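Side-chain contacts in glutathione S-transferase omega-like 2 (Saccharomyces cerevisiae, PDB 5LKB), which uses glutathione as a one-cysteine thiol transferase and as a reductase of dehydroascorbate and dimethylarsinic acid: residues Thr52-Thr55 with Arg56-Gly60; Arg125-Val128 with Asp129-Glu133; Asn212-Tyr216 with Asp217-Asn221; Asp247-Glu250 with Lys251-Asp255. All coordinates share one frame; numbering follows the deposited sequence.

Contact 1 (Thr52-Thr55 with Arg56-Gly60)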
loop_
_atom_site.group_PDB
_atom_site.type_symbol
_atom_site.label_atom_id
_atom_site.label_comp_id
_atom_site.label_asym_id
_atom_site.label_seq_id
_atom_site.Cartn_x
_atom_site.Cartn_y
_atom_site.Cartn_z
ATOM N N THR A 52 0.315 -23.722 13.022
ATOM C CA THR A 52 -0.049 -24.766 13.976
ATOM C C THR A 52 -1.552 -24.972 14.034
ATOM O O THR A 52 -1.997 -26.100 14.277
ATOM C CB THR A 52 0.547 -24.481 15.359
ATOM O OG1 THR A 52 -0.082 -23.412 16.040
ATOM C CG2 THR A 52 2.018 -24.184 15.294
ATOM N N LEU A 53 -2.359 -23.910 13.853
ATOM C CA LEU A 53 -3.804 -24.061 13.826
ATOM C C LEU A 53 -4.237 -24.876 12.617
ATOM O O LEU A 53 -5.087 -25.766 12.740
ATOM C CB LEU A 53 -4.478 -22.719 13.791
ATOM C CG LEU A 53 -4.374 -21.862 15.007
ATOM C CD1 LEU A 53 -5.109 -20.516 14.756
ATOM C CD2 LEU A 53 -4.949 -22.506 16.259
ATOM N N ILE A 54 -3.669 -24.600 11.448
ATOM C CA ILE A 54 -4.015 -25.326 10.240
ATOM C C ILE A 54 -3.684 -26.815 10.432
ATOM O O ILE A 54 -4.476 -27.710 10.108
ATOM C CB ILE A 54 -3.299 -24.752 9.003
ATOM C CG1 ILE A 54 -3.822 -23.322 8.734
ATOM C CG2 ILE A 54 -3.528 -25.617 7.788
ATOM C CD1 ILE A 54 -2.881 -22.487 7.925
ATOM N N THR A 55 -2.492 -27.080 10.945
ATOM C CA THR A 55 -2.027 -28.452 11.098
ATOM C C THR A 55 -2.846 -29.184 12.153
ATOM O O THR A 55 -3.229 -30.344 11.941
ATOM C CB THR A 55 -0.539 -28.438 11.444
ATOM O OG1 THR A 55 0.225 -27.771 10.416
ATOM C CG2 THR A 55 0.019 -29.863 11.493
ATOM N N ARG A 56 -3.157 -28.524 13.262
ATOM C CA ARG A 56 -4.051 -29.083 14.265
ATOM C C ARG A 56 -5.381 -29.520 13.662
ATOM O O ARG A 56 -5.926 -30.592 13.990
ATOM C CB ARG A 56 -4.208 -28.123 15.453
ATOM C CG ARG A 56 -5.300 -28.493 16.461
ATOM C CD ARG A 56 -5.210 -27.558 17.597
ATOM N NE ARG A 56 -6.353 -27.570 18.513
ATOM C CZ ARG A 56 -7.413 -26.769 18.497
ATOM N NH1 ARG A 56 -7.574 -25.803 17.568
ATOM N NH2 ARG A 56 -8.310 -26.863 19.467
ATOM N N ALA A 57 -5.966 -28.695 12.809
ATOM C CA ALA A 57 -7.225 -29.084 12.181
ATOM C C ALA A 57 -7.049 -30.252 11.219
ATOM O O ALA A 57 -7.843 -31.214 11.259
ATOM C CB ALA A 57 -7.831 -27.892 11.446
ATOM N N LEU A 58 -6.064 -30.190 10.334
ATOM C CA LEU A 58 -5.889 -31.172 9.268
ATOM C C LEU A 58 -5.603 -32.542 9.873
ATOM O O LEU A 58 -5.996 -33.579 9.324
ATOM C CB LEU A 58 -4.738 -30.769 8.338
ATOM C CG LEU A 58 -5.026 -29.612 7.350
ATOM C CD1 LEU A 58 -3.752 -29.230 6.602
ATOM C CD2 LEU A 58 -6.055 -29.955 6.337
ATOM N N LYS A 59 -4.904 -32.557 10.997
ATOM C CA LYS A 59 -4.561 -33.832 11.619
ATOM C C LYS A 59 -5.615 -34.284 12.617
ATOM O O LYS A 59 -5.399 -35.316 13.291
ATOM C CB LYS A 59 -3.173 -33.747 12.253
ATOM C CG LYS A 59 -1.997 -33.754 11.222
ATOM C CD LYS A 59 -1.918 -35.034 10.430
ATOM C CE LYS A 59 -1.195 -36.084 11.245
ATOM N NZ LYS A 59 -1.712 -37.501 10.942
ATOM N N GLY A 60 -6.744 -33.568 12.731
ATOM C CA GLY A 60 -7.847 -34.034 13.564
ATOM C C GLY A 60 -7.620 -33.990 15.051
ATOM O O GLY A 60 -8.086 -34.888 15.775
HETATM O O HOH W 1 -6.816 -25.652 14.888
#

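Contact 2 (Arg125-Val128 with Asp129-Glu133)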
loop_
_atom_site.group_PDB
_atom_site.type_symbol
_atom_site.label_atom_id
_atom_site.label_comp_id
_atom_site.label_asym_id
_atom_site.label_seq_id
_atom_site.Cartn_x
_atom_site.Cartn_y
_atom_site.Cartn_z
ATOM N N ARG A 125 -13.804 -7.424 23.786
ATOM C CA ARG A 125 -14.949 -8.205 23.340
ATOM C C ARG A 125 -14.656 -9.691 23.523
ATOM O O ARG A 125 -13.888 -10.280 22.773
ATOM C CB ARG A 125 -15.252 -7.877 21.887
ATOM C CG ARG A 125 -15.712 -6.409 21.694
ATOM C CD ARG A 125 -15.882 -6.131 20.232
ATOM N NE ARG A 125 -14.619 -6.280 19.528
ATOM C CZ ARG A 125 -14.498 -6.267 18.198
ATOM N NH1 ARG A 125 -15.561 -6.107 17.401
ATOM N NH2 ARG A 125 -13.302 -6.396 17.672
ATOM N N PHE A 126 -15.206 -10.302 24.570
ATOM C CA PHE A 126 -14.825 -11.667 24.865
ATOM C C PHE A 126 -15.238 -12.610 23.741
ATOM O O PHE A 126 -16.357 -12.558 23.228
ATOM C CB PHE A 126 -15.413 -12.103 26.205
ATOM C CG PHE A 126 -14.810 -13.377 26.741
ATOM C CD1 PHE A 126 -13.493 -13.397 27.171
ATOM C CD2 PHE A 126 -15.550 -14.531 26.779
ATOM C CE1 PHE A 126 -12.918 -14.612 27.691
ATOM C CE2 PHE A 126 -14.995 -15.714 27.274
ATOM C CZ PHE A 126 -13.678 -15.742 27.723
ATOM N N MET A 127 -14.321 -13.521 23.377
ATOM C CA MET A 127 -14.469 -14.455 22.265
ATOM C C MET A 127 -14.451 -13.783 20.898
ATOM O O MET A 127 -14.763 -14.428 19.908
ATOM C CB MET A 127 -15.671 -15.387 22.431
ATOM C CG MET A 127 -15.623 -16.184 23.746
ATOM S SD MET A 127 -14.067 -17.083 24.103
ATOM C CE MET A 127 -14.021 -17.990 22.628
ATOM N N VAL A 128 -14.067 -12.513 20.833
ATOM C CA VAL A 128 -13.970 -11.773 19.565
ATOM C C VAL A 128 -12.542 -11.242 19.439
ATOM O O VAL A 128 -11.842 -11.624 18.488
ATOM C CB VAL A 128 -15.016 -10.653 19.455
ATOM C CG1 VAL A 128 -14.797 -9.902 18.157
ATOM C CG2 VAL A 128 -16.401 -11.233 19.503
ATOM N N ASP A 129 -12.092 -10.408 20.394
ATOM C CA ASP A 129 -10.721 -9.912 20.411
ATOM C C ASP A 129 -9.724 -10.937 20.950
ATOM O O ASP A 129 -8.547 -10.866 20.603
ATOM C CB ASP A 129 -10.646 -8.642 21.234
ATOM C CG ASP A 129 -11.475 -7.521 20.634
ATOM O OD1 ASP A 129 -11.258 -7.206 19.430
ATOM O OD2 ASP A 129 -12.279 -6.928 21.397
ATOM N N ALA A 130 -10.156 -11.846 21.839
ATOM C CA ALA A 130 -9.251 -12.741 22.562
ATOM C C ALA A 130 -10.104 -13.688 23.370
ATOM O O ALA A 130 -11.315 -13.484 23.537
ATOM C CB ALA A 130 -8.336 -11.974 23.494
ATOM N N THR A 131 -9.458 -14.783 23.800
ATOM C CA THR A 131 -10.017 -15.594 24.873
ATOM C C THR A 131 -9.257 -15.305 26.154
ATOM O O THR A 131 -8.305 -14.537 26.207
ATOM C CB THR A 131 -9.944 -17.101 24.547
ATOM O OG1 THR A 131 -8.586 -17.566 24.697
ATOM C CG2 THR A 131 -10.331 -17.416 23.144
ATOM N N ASN A 132 -9.688 -16.003 27.203
ATOM C CA ASN A 132 -8.956 -16.029 28.446
ATOM C C ASN A 132 -7.863 -17.085 28.357
ATOM O O ASN A 132 -7.814 -17.906 27.434
ATOM C CB ASN A 132 -9.916 -16.305 29.605
ATOM C CG ASN A 132 -10.581 -17.672 29.517
ATOM O OD1 ASN A 132 -10.890 -18.185 28.439
ATOM N ND2 ASN A 132 -10.861 -18.267 30.682
ATOM N N GLU A 133 -6.976 -17.060 29.360
ATOM C CA GLU A 133 -6.048 -18.150 29.617
ATOM C C GLU A 133 -6.770 -19.039 30.642
ATOM O O GLU A 133 -6.879 -18.639 31.810
ATOM C CB GLU A 133 -4.723 -17.579 30.152
ATOM C CG GLU A 133 -3.563 -18.583 30.225
ATOM C CD GLU A 133 -3.883 -19.691 31.227
ATOM O OE1 GLU A 133 -3.846 -19.351 32.438
ATOM O OE2 GLU A 133 -4.211 -20.814 30.794
#

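Contact 3 (Asn212-Tyr216 with Asp217-Asn221)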
loop_
_atom_site.group_PDB
_atom_site.type_symbol
_atom_site.label_atom_id
_atom_site.label_comp_id
_atom_site.label_asym_id
_atom_site.label_seq_id
_atom_site.Cartn_x
_atom_site.Cartn_y
_atom_site.Cartn_z
ATOM N N ASN A 212 10.993 -25.256 1.866
ATOM C CA ASN A 212 10.806 -24.567 3.143
ATOM C C ASN A 212 11.976 -23.665 3.484
ATOM O O ASN A 212 11.792 -22.581 4.032
ATOM C CB ASN A 212 10.656 -25.563 4.314
ATOM C CG ASN A 212 9.269 -26.167 4.465
ATOM O OD1 ASN A 212 8.305 -25.881 3.725
ATOM N ND2 ASN A 212 9.188 -27.117 5.421
ATOM N N SER A 213 13.215 -24.104 3.205
ATOM C CA SER A 213 14.385 -23.340 3.602
ATOM C C SER A 213 14.423 -21.956 2.935
ATOM O O SER A 213 14.658 -20.956 3.622
ATOM C CB SER A 213 15.679 -24.128 3.302
ATOM O OG SER A 213 16.769 -23.392 3.793
ATOM N N TRP A 214 14.285 -21.911 1.610
ATOM C CA TRP A 214 14.355 -20.593 0.947
ATOM C C TRP A 214 13.057 -19.826 1.095
ATOM O O TRP A 214 13.092 -18.585 1.085
ATOM C CB TRP A 214 14.786 -20.695 -0.529
ATOM C CG TRP A 214 13.970 -21.498 -1.461
ATOM C CD1 TRP A 214 14.164 -22.824 -1.798
ATOM C CD2 TRP A 214 12.863 -21.058 -2.246
ATOM N NE1 TRP A 214 13.250 -23.217 -2.717
ATOM C CE2 TRP A 214 12.445 -22.147 -3.037
ATOM C CE3 TRP A 214 12.193 -19.830 -2.387
ATOM C CZ2 TRP A 214 11.350 -22.078 -3.914
ATOM C CZ3 TRP A 214 11.116 -19.762 -3.268
ATOM C CH2 TRP A 214 10.721 -20.846 -4.046
ATOM N N VAL A 215 11.912 -20.499 1.178
ATOM C CA VAL A 215 10.679 -19.764 1.457
ATOM C C VAL A 215 10.760 -19.119 2.827
ATOM O O VAL A 215 10.318 -17.979 3.020
ATOM C CB VAL A 215 9.448 -20.682 1.291
ATOM C CG1 VAL A 215 8.187 -20.032 1.881
ATOM C CG2 VAL A 215 9.273 -21.016 -0.136
ATOM N N TYR A 216 11.373 -19.789 3.808
ATOM C CA TYR A 216 11.536 -19.153 5.110
ATOM C C TYR A 216 12.324 -17.851 5.018
ATOM O O TYR A 216 11.885 -16.796 5.505
ATOM C CB TYR A 216 12.172 -20.110 6.124
ATOM C CG TYR A 216 12.530 -19.375 7.386
ATOM C CD1 TYR A 216 11.578 -19.070 8.339
ATOM C CD2 TYR A 216 13.824 -18.849 7.590
ATOM C CE1 TYR A 216 11.860 -18.347 9.437
ATOM C CE2 TYR A 216 14.137 -18.118 8.709
ATOM C CZ TYR A 216 13.153 -17.838 9.640
ATOM O OH TYR A 216 13.402 -17.104 10.745
ATOM N N ASP A 217 13.519 -17.906 4.442
ATOM C CA ASP A 217 14.389 -16.757 4.518
ATOM C C ASP A 217 13.856 -15.609 3.688
ATOM O O ASP A 217 14.047 -14.449 4.062
ATOM C CB ASP A 217 15.794 -17.098 4.036
ATOM C CG ASP A 217 16.602 -17.866 5.098
ATOM O OD1 ASP A 217 16.596 -17.502 6.306
ATOM O OD2 ASP A 217 17.236 -18.867 4.689
ATOM N N SER A 218 13.279 -15.925 2.536
ATOM C CA SER A 218 12.946 -14.932 1.522
ATOM C C SER A 218 11.488 -14.481 1.537
ATOM O O SER A 218 11.211 -13.433 0.959
ATOM C CB SER A 218 13.295 -15.402 0.106
ATOM O OG SER A 218 12.421 -16.487 -0.350
ATOM N N ILE A 219 10.559 -15.221 2.139
ATOM C CA ILE A 219 9.131 -14.919 2.059
ATOM C C ILE A 219 8.563 -14.867 3.464
ATOM O O ILE A 219 8.088 -13.829 3.923
ATOM C CB ILE A 219 8.413 -15.918 1.127
ATOM C CG1 ILE A 219 8.955 -15.759 -0.310
ATOM C CG2 ILE A 219 6.910 -15.735 1.185
ATOM C CD1 ILE A 219 8.596 -16.764 -1.314
ATOM N N ASN A 220 8.578 -16.009 4.168
ATOM C CA ASN A 220 7.998 -16.044 5.511
ATOM C C ASN A 220 8.620 -14.996 6.412
ATOM O O ASN A 220 7.928 -14.164 7.024
ATOM C CB ASN A 220 8.132 -17.424 6.179
ATOM C CG ASN A 220 7.416 -18.526 5.477
ATOM O OD1 ASN A 220 6.320 -18.376 4.881
ATOM N ND2 ASN A 220 7.966 -19.705 5.623
ATOM N N ASN A 221 9.970 -15.052 6.568
ATOM C CA ASN A 221 10.718 -14.036 7.280
ATOM C C ASN A 221 11.120 -12.874 6.369
ATOM O O ASN A 221 11.413 -11.797 6.880
ATOM C CB ASN A 221 11.979 -14.640 7.949
ATOM C CG ASN A 221 12.457 -13.810 9.086
ATOM O OD1 ASN A 221 11.700 -13.289 9.926
ATOM N ND2 ASN A 221 13.779 -13.667 9.175
HETATM O O HOH W 2 16.619 -21.226 5.919
#

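Contact 4 (Asp247-Glu250 with Lys251-Asp255)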
loop_
_atom_site.group_PDB
_atom_site.type_symbol
_atom_site.label_atom_id
_atom_site.label_comp_id
_atom_site.label_asym_id
_atom_site.label_seq_id
_atom_site.Cartn_x
_atom_site.Cartn_y
_atom_site.Cartn_z
ATOM N N ASP A 247 8.680 -14.722 -7.436
ATOM C CA ASP A 247 8.831 -15.112 -8.828
ATOM C C ASP A 247 9.200 -16.588 -8.946
ATOM O O ASP A 247 8.662 -17.275 -9.813
ATOM C CB ASP A 247 9.889 -14.254 -9.508
ATOM C CG ASP A 247 9.443 -12.810 -9.675
ATOM O OD1 ASP A 247 8.223 -12.535 -9.591
ATOM O OD2 ASP A 247 10.348 -12.008 -9.977
ATOM N N LYS A 248 10.055 -17.070 -8.043
ATOM C CA LYS A 248 10.451 -18.493 -8.039
ATOM C C LYS A 248 9.259 -19.402 -7.754
ATOM O O LYS A 248 9.049 -20.407 -8.462
ATOM C CB LYS A 248 11.593 -18.737 -7.053
ATOM C CG LYS A 248 12.883 -18.099 -7.524
ATOM C CD LYS A 248 14.069 -18.414 -6.637
ATOM C CE LYS A 248 15.237 -17.486 -6.936
ATOM N NZ LYS A 248 16.434 -17.999 -6.139
ATOM N N VAL A 249 8.449 -19.043 -6.745
ATOM C CA VAL A 249 7.253 -19.815 -6.416
ATOM C C VAL A 249 6.275 -19.817 -7.574
ATOM O O VAL A 249 5.683 -20.842 -7.913
ATOM C CB VAL A 249 6.601 -19.280 -5.129
ATOM C CG1 VAL A 249 5.257 -20.026 -4.845
ATOM C CG2 VAL A 249 7.525 -19.373 -3.989
ATOM N N GLU A 250 6.019 -18.620 -8.152
ATOM C CA GLU A 250 5.110 -18.480 -9.273
ATOM C C GLU A 250 5.502 -19.378 -10.462
ATOM O O GLU A 250 4.618 -19.950 -11.114
ATOM C CB GLU A 250 5.060 -16.997 -9.694
ATOM C CG GLU A 250 4.162 -16.673 -10.849
ATOM C CD GLU A 250 2.661 -16.700 -10.520
ATOM O OE1 GLU A 250 2.273 -16.844 -9.318
ATOM O OE2 GLU A 250 1.851 -16.651 -11.478
ATOM N N LYS A 251 6.809 -19.442 -10.767
ATOM C CA LYS A 251 7.343 -20.319 -11.823
ATOM C C LYS A 251 7.055 -21.792 -11.524
ATOM O O LYS A 251 6.536 -22.523 -12.385
ATOM C CB LYS A 251 8.848 -20.058 -11.992
ATOM C CG LYS A 251 9.552 -20.998 -12.974
ATOM C CD LYS A 251 9.003 -20.903 -14.367
ATOM C CE LYS A 251 9.868 -21.747 -15.371
ATOM N NZ LYS A 251 9.044 -22.184 -16.555
ATOM N N ILE A 252 7.285 -22.205 -10.288
ATOM C CA ILE A 252 7.013 -23.581 -9.891
ATOM C C ILE A 252 5.556 -23.910 -10.126
ATOM O O ILE A 252 5.207 -24.950 -10.703
ATOM C CB ILE A 252 7.389 -23.790 -8.422
ATOM C CG1 ILE A 252 8.909 -23.882 -8.258
ATOM C CG2 ILE A 252 6.732 -25.084 -7.836
ATOM C CD1 ILE A 252 9.363 -23.847 -6.821
ATOM N N LEU A 253 4.661 -23.032 -9.643
ATOM C CA LEU A 253 3.238 -23.272 -9.789
ATOM C C LEU A 253 2.757 -23.164 -11.233
ATOM O O LEU A 253 1.860 -23.905 -11.636
ATOM C CB LEU A 253 2.456 -22.320 -8.878
ATOM C CG LEU A 253 2.645 -22.543 -7.410
ATOM C CD1 LEU A 253 1.927 -21.527 -6.584
ATOM C CD2 LEU A 253 2.152 -23.957 -7.006
ATOM N N SER A 254 3.321 -22.234 -12.031
ATOM C CA SER A 254 2.963 -22.137 -13.439
ATOM C C SER A 254 3.343 -23.414 -14.193
ATOM O O SER A 254 2.542 -23.953 -14.959
ATOM C CB SER A 254 3.659 -20.920 -14.045
ATOM O OG SER A 254 3.434 -20.766 -15.465
ATOM N N ASP A 255 4.554 -23.905 -13.972
ATOM C CA ASP A 255 4.973 -25.160 -14.593
ATOM C C ASP A 255 4.051 -26.303 -14.170
ATOM O O ASP A 255 3.620 -27.110 -15.006
ATOM C CB ASP A 255 6.425 -25.445 -14.224
ATOM C CG ASP A 255 7.416 -24.573 -14.976
ATOM O OD1 ASP A 255 6.998 -23.910 -15.969
ATOM O OD2 ASP A 255 8.606 -24.561 -14.574
#

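Contact 1 (Thr52-Thr55 with Arg56-Gly60)
Helix 47-58, the connection between strands 38-42 and 66-69 of the thioredoxin-like domain, ends here, with Ile-54 and Leu-58 one turn apart on the same flank. CG2 of Ile-54 meets CD1 of Leu-58 at 3.8 Å, the two side chains lying alongside and pointing the same way. The torsions account for the pairing: with CG1 of Ile-54 beside the backbone N (chi1 -66°), CG2 is left anti to that N and leans toward the next turn, whereas Leu-58 CG sits beside its own N and leans back. Tyr-291, Thr-292 and Ile-288 of helix 285-304 pack on this flank.

On another side, Arg-56 runs out extended from CG to NE, and its guanidinium is fixed by several acceptors. A water receives a bond from NH1 of Arg-56 at 2.8 Å and donates one to the carbonyl O of Leu-53, also at 2.8 Å. In this beta-alpha-beta crossover Arg-56 NE ties the helix to Ile-65 O, just ahead of strand 66-69, and NH1 reaches Asp-100 O. Thr-52 rests on Leu-40 and Val-42 of the first strand, its side chain about 4 Å from that of glutathione-binding Ser-174.

Regular i to i+4 bonds persist to the last turn, where Lys-59 N donates to Thr-55 O over 2.9 Å. A Schellman motif then closes the helix: Gly-60 has positive phi (71°), its N bonds to Ala-57 O at 3.0 Å, and Leu-61 N returns to Arg-56 O. The Lys-59 chain is bent beyond CB, and NZ is held by the carbonyl oxygens of Thr-197 and His-194.

Contact 2 (Arg125-Val128 with Asp129-Glu133)
Asp-129 and Arg-125 clasp each other across a type II beta turn, residues 125-128, in the long loop between helices 95-98 and 141-148. The turn is closed by Val-128 N to Arg-125 O at 3.0 Å, and Asp-129 N makes the wider i to i+4 bond to the same carbonyl O of Arg-125, also at 3.0 Å. Arg-125 grips the carboxylate side-on: NE donates to OD2 of Asp-129 at 3.1 Å, and NH2 donates to OD1 of Asp-129 at 2.8 Å. Both oxygens lie close to the guanidinium plane, but the carboxylate is turned 42° against it, so the salt bridge is not coplanar. OD1 is met on its syn side but 32° out of the carboxylate plane, and OD2 receives NE from above that plane.

A third bond reaches the same carboxylate. The backbone N of Arg-125 uses the anti lone pair of OD2 in Asp-129, at 2.9 Å, so OD2 accepts from both backbone and side chain of one residue. CG1 of Val-128 lies over the centre of the guanidinium face, 3.6 Å above its plane. Ser-123 and Trp-72 add hydrogen bonds to OD2 and OD1 respectively, which probably helps stabilise the buried negative charge.

Phe-126 is solvent-exposed. With CG anti to the backbone N (chi1 -166°), its ring reaches forward to Asn-132, whose CB lies in plane at the ring edge, 3.9 Å from Phe-126 CE1. On the buried side, the folded Met-127 chain lays its terminal methyl against Thr-131, CE to CG2 at 3.8 Å.

Contact 3 (Asn212-Tyr216 with Asp217-Asn221)
Tyr-216 and Asn-221 lie side by side where helix 205-220 widens into a pi-type turn. The Asn-221 amide is only 12° from parallel to the tyrosine ring, and its CB makes a CH-pi contact over the ring face, 4.1 Å from the centroid and offset toward the rim. Asp-217 approaches differently: its carboxylate is turned 68° to the same ring, with OD1 3.3 Å from Tyr-216 CD2. Its other oxygen, OD2, takes a 2.7 Å bond from a water that also contacts Ser-213 OG.

The widened backbone supports this pairing. Val-215 O accepts from Ile-219 N and Asn-220 N, each at 2.9 Å and from opposite faces of the carbonyl plane, marking the change from i+4 to i+5 bonding. Asn-221 N continues the wider pattern to Tyr-216 O at 2.8 Å.

Across the helix, Trp-214 holds its indole in the cramped place between the backbone N and the carbonyl carbon (chi1 59°). Val-215 CG2 lies toward the rim of one indole face, and CZ3 of Trp-214 is a loose 4.4 Å from Ile-219 CD1.

Asn-221 OD1 accepts from NE of the glutathione-binding Arg-15, placing Asn-221 beside the glutathione site. Around the helix, Trp-214 and Ser-218 face helix 232-264, Asn-212 and Ile-219 meet helix 285-304, and Asn-220 reaches Trp-48 and Arg-51 on helix 47-58.

Contact 4 (Asp247-Glu250 with Lys251-Asp255)
Residues 247-250 and 251-255 are consecutive turns within the long helix 232-264, with phi/psi helical throughout. Four i to i+4 bonds join them, from Lys-251 N to Asp-247 O at 3.0 Å through Ser-254 N to Glu-250 O at 2.8 Å. Val-249 and Leu-253 lie alongside one another on the buried flank, pointing the same way, with CG1 of Val-249 4.0 Å from CD1 of Leu-253. That branch of Val-249 is anti to the backbone N (chi1 175°), which directs it toward the following turn.

The polar side chains divide their work. Glu-250 bends at chi2 (74°) and carries its carboxylate to helix 317-329, where OE2 and OE1 accept from the backbone N atoms of Phe-318 and Ile-319. Asp-247 OD1 bonds to Tyr-316 OH close by.

Lys-251 turns along its own helix instead: NZ donates to the syn lone pair of Asp-255 OD1 at 2.7 Å, and more weakly to OD2 at 3.1 Å. The acids thus differ in role: Asp-255 pairs within the helix, whereas Asp-247 and Glu-250 bond to the 316-319 region. Glu-250 receives backbone N-H groups at the start of a neighbouring helix, a placement consistent with favourable interaction with that helix's dipole.

How the contacts relate
Contact 1 is buried, whereas contacts 2, 3 and 4 are only partly so; contact 4 is outermost, its centre about 22 Å from the centre of the chain. Contacts 1 and 2 share the N-terminal region without touching: one is a helix end held by carbonyl acceptors, the other a loop closed by a charged pair. Contacts 3 and 4 meet directly: Trp-214 CH2 packs 3.5 Å from Val-249 CG2, joining helices 205-220 and 232-264. Helix 285-304 packs against both contact 1 and contact 3. Salt bridges occur in contacts 2 and 4; a CH-pi contact from Asn-221 to the Tyr-216 ring distinguishes contact 3, beside glutathione-binding Arg-15, as contact 1 is near Ser-174. Contact 4 lies away from these sites.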